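Local coordinates for protein 2'-deoxycytidine 5'-triphosphate deaminase (PDB 2R9Q) that probably deaminates 2'-deoxycytidine 5'-triphosphate to dUTP, releasing ammonia, at residues D34-Q39 against R162-I166. Numbering follows the deposited sequence.
Sequences DVDQVQ and RLSQI
Arg-162 NH1 forms two salt bridges to the segment 34-39: it lies 2.6 Å from Asp-34 OD2 (N-H...O angle 143°) and 3.0 Å from Asp-36 OD1 (170°, nearly linear). Both oxygens sit near the guanidinium plane, at its edge. Arg-162 NH2 makes a weak hydrogen bond to Asp-36 O (3.1 Å, 132°) and a further salt bridge to Asp-44 on strand 42-46. Chi1 m (-74°), chi2 between wells (146°) and chi3 p (58°) carry the guanidinium from segment 162-166, extended from Ser-164 onward, to a type I beta turn, Asp-34 to Gln-37 (phi/psi -54/-38 at Val-35, -103/23 at Asp-36). The turn is closed by Gln-37 N to Asp-34 O at 3.0 Å and braced by Asp-34 N to Gln-37 OE1 at 2.9 Å. The p rotamer of Asp-36 brings its carboxylate to the arginine although its CA-to-CB bond points sideways.

Over one guanidinium face lies Gln-37 CA, 3.9 Å from Arg-162 NH2. Farther along, Gln-39 CG packs against Gln-165 NE2 at 3.9 Å; that amide is hydrogen-bonded to Asp-44, while Gln-37 NE2 bonds the Asp-44 backbone oxygen. CA separations are 8.8 Å for Gln-37 and Arg-162 and 9.0 Å for Gln-39 and Gln-165, because strand 42-46 pairs antiparallel with both strand 38-39 and strand 162-170. The contact thus bridges across an intervening strand in the N-terminal DCD domain. Arg-162 accounts for 111 Å² of the 229 Å² buried, the largest share. Its charge is met by three aspartates, of which Asp-34 also has a long, weak ion pair with Arg-46.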
loop_
_atom_site.group_PDB
_atom_site.type_symbol
_atom_site.label_atom_id
_atom_site.label_comp_id
_atom_site.label_asym_id
_atom_site.label_seq_id
_atom_site.Cartn_x
_atom_site.Cartn_y
_atom_site.Cartn_z
ATOM N N ASP B 34 -39.582 -5.956 2.357
ATOM C CA ASP B 34 -39.263 -7.348 2.700
ATOM C C ASP B 34 -39.998 -7.680 4.009
ATOM O O ASP B 34 -40.179 -6.809 4.852
ATOM C CB ASP B 34 -37.750 -7.584 2.919
ATOM C CG ASP B 34 -36.879 -7.251 1.702
ATOM O OD1 ASP B 34 -37.381 -7.219 0.549
ATOM O OD2 ASP B 34 -35.654 -7.026 1.924
ATOM N N VAL B 35 -40.411 -8.932 4.182
ATOM C CA VAL B 35 -41.095 -9.339 5.426
ATOM C C VAL B 35 -40.252 -8.972 6.647
ATOM O O VAL B 35 -40.781 -8.494 7.653
ATOM C CB VAL B 35 -41.486 -10.866 5.447
ATOM C CG1 VAL B 35 -40.287 -11.753 5.129
ATOM C CG2 VAL B 35 -42.148 -11.242 6.802
ATOM N N ASP B 36 -38.933 -9.125 6.510
ATOM C CA ASP B 36 -37.989 -8.896 7.593
ATOM C C ASP B 36 -37.233 -7.568 7.486
ATOM O O ASP B 36 -36.158 -7.408 8.089
ATOM C CB ASP B 36 -37.015 -10.068 7.644
ATOM C CG ASP B 36 -36.175 -10.184 6.397
ATOM O OD1 ASP B 36 -36.604 -9.746 5.313
ATOM O OD2 ASP B 36 -35.068 -10.717 6.503
ATOM N N GLN B 37 -37.808 -6.605 6.757
ATOM C CA GLN B 37 -37.112 -5.342 6.478
ATOM C C GLN B 37 -37.164 -4.365 7.638
ATOM O O GLN B 37 -36.212 -3.597 7.842
ATOM C CB GLN B 37 -37.631 -4.663 5.221
ATOM C CG GLN B 37 -36.597 -3.798 4.562
ATOM C CD GLN B 37 -37.144 -3.051 3.370
ATOM O OE1 GLN B 37 -37.878 -3.607 2.574
ATOM N NE2 GLN B 37 -36.780 -1.790 3.242
ATOM N N VAL B 38 -38.263 -4.409 8.390
ATOM C CA VAL B 38 -38.461 -3.541 9.548
ATOM C C VAL B 38 -37.930 -4.261 10.787
ATOM O O VAL B 38 -38.368 -5.365 11.130
ATOM C CB VAL B 38 -39.948 -3.139 9.737
ATOM C CG1 VAL B 38 -40.099 -2.142 10.895
ATOM C CG2 VAL B 38 -40.542 -2.574 8.408
ATOM N N GLN B 39 -36.940 -3.648 11.412
ATOM C CA GLN B 39 -36.344 -4.170 12.607
ATOM C C GLN B 39 -37.121 -3.540 13.758
ATOM O O GLN B 39 -37.932 -2.627 13.531
ATOM C CB GLN B 39 -34.840 -3.841 12.654
ATOM C CG GLN B 39 -34.038 -4.239 11.408
ATOM C CD GLN B 39 -34.119 -5.697 11.106
ATOM O OE1 GLN B 39 -34.284 -6.521 12.001
ATOM N NE2 GLN B 39 -34.042 -6.036 9.832
ATOM N N ARG B 162 -29.219 -5.007 1.139
ATOM C CA ARG B 162 -29.443 -4.226 2.344
ATOM C C ARG B 162 -28.126 -4.071 3.055
ATOM O O ARG B 162 -27.613 -5.022 3.565
ATOM C CB ARG B 162 -30.474 -4.922 3.213
ATOM C CG ARG B 162 -31.867 -4.786 2.654
ATOM C CD ARG B 162 -32.746 -5.969 2.894
ATOM N NE ARG B 162 -32.854 -6.229 4.316
ATOM C CZ ARG B 162 -33.718 -7.054 4.902
ATOM N NH1 ARG B 162 -34.610 -7.724 4.208
ATOM N NH2 ARG B 162 -33.693 -7.192 6.220
ATOM N N LEU B 163 -27.554 -2.873 3.034
ATOM C CA LEU B 163 -26.244 -2.640 3.660
ATOM C C LEU B 163 -26.352 -1.727 4.874
ATOM O O LEU B 163 -25.537 -1.772 5.788
ATOM C CB LEU B 163 -25.245 -2.126 2.642
ATOM C CG LEU B 163 -24.747 -2.985 1.459
ATOM C CD1 LEU B 163 -25.802 -3.137 0.373
ATOM C CD2 LEU B 163 -23.536 -2.327 0.825
ATOM N N SER B 164 -27.452 -1.003 4.933
ATOM C CA SER B 164 -27.619 0.092 5.844
ATOM C C SER B 164 -28.983 0.068 6.481
ATOM O O SER B 164 -29.882 -0.579 5.991
ATOM C CB SER B 164 -27.441 1.371 5.045
ATOM O OG SER B 164 -27.339 2.469 5.894
ATOM N N GLN B 165 -29.123 0.781 7.588
ATOM C CA GLN B 165 -30.421 0.982 8.235
ATOM C C GLN B 165 -30.645 2.396 8.796
ATOM O O GLN B 165 -29.714 3.101 9.158
ATOM C CB GLN B 165 -30.697 -0.078 9.285
ATOM C CG GLN B 165 -29.619 -0.345 10.221
ATOM C CD GLN B 165 -29.853 -1.582 11.038
ATOM O OE1 GLN B 165 -29.372 -1.676 12.163
ATOM N NE2 GLN B 165 -30.612 -2.534 10.502
ATOM N N ILE B 166 -31.919 2.783 8.816
ATOM C CA ILE B 166 -32.369 4.093 9.247
ATOM C C ILE B 166 -33.263 3.961 10.510
ATOM O O ILE B 166 -34.203 3.165 10.545
ATOM C CB ILE B 166 -33.063 4.831 8.063
ATOM C CG1 ILE B 166 -33.390 6.287 8.398
ATOM C CG2 ILE B 166 -34.323 4.135 7.599
ATOM C CD1 ILE B 166 -34.008 7.005 7.238
#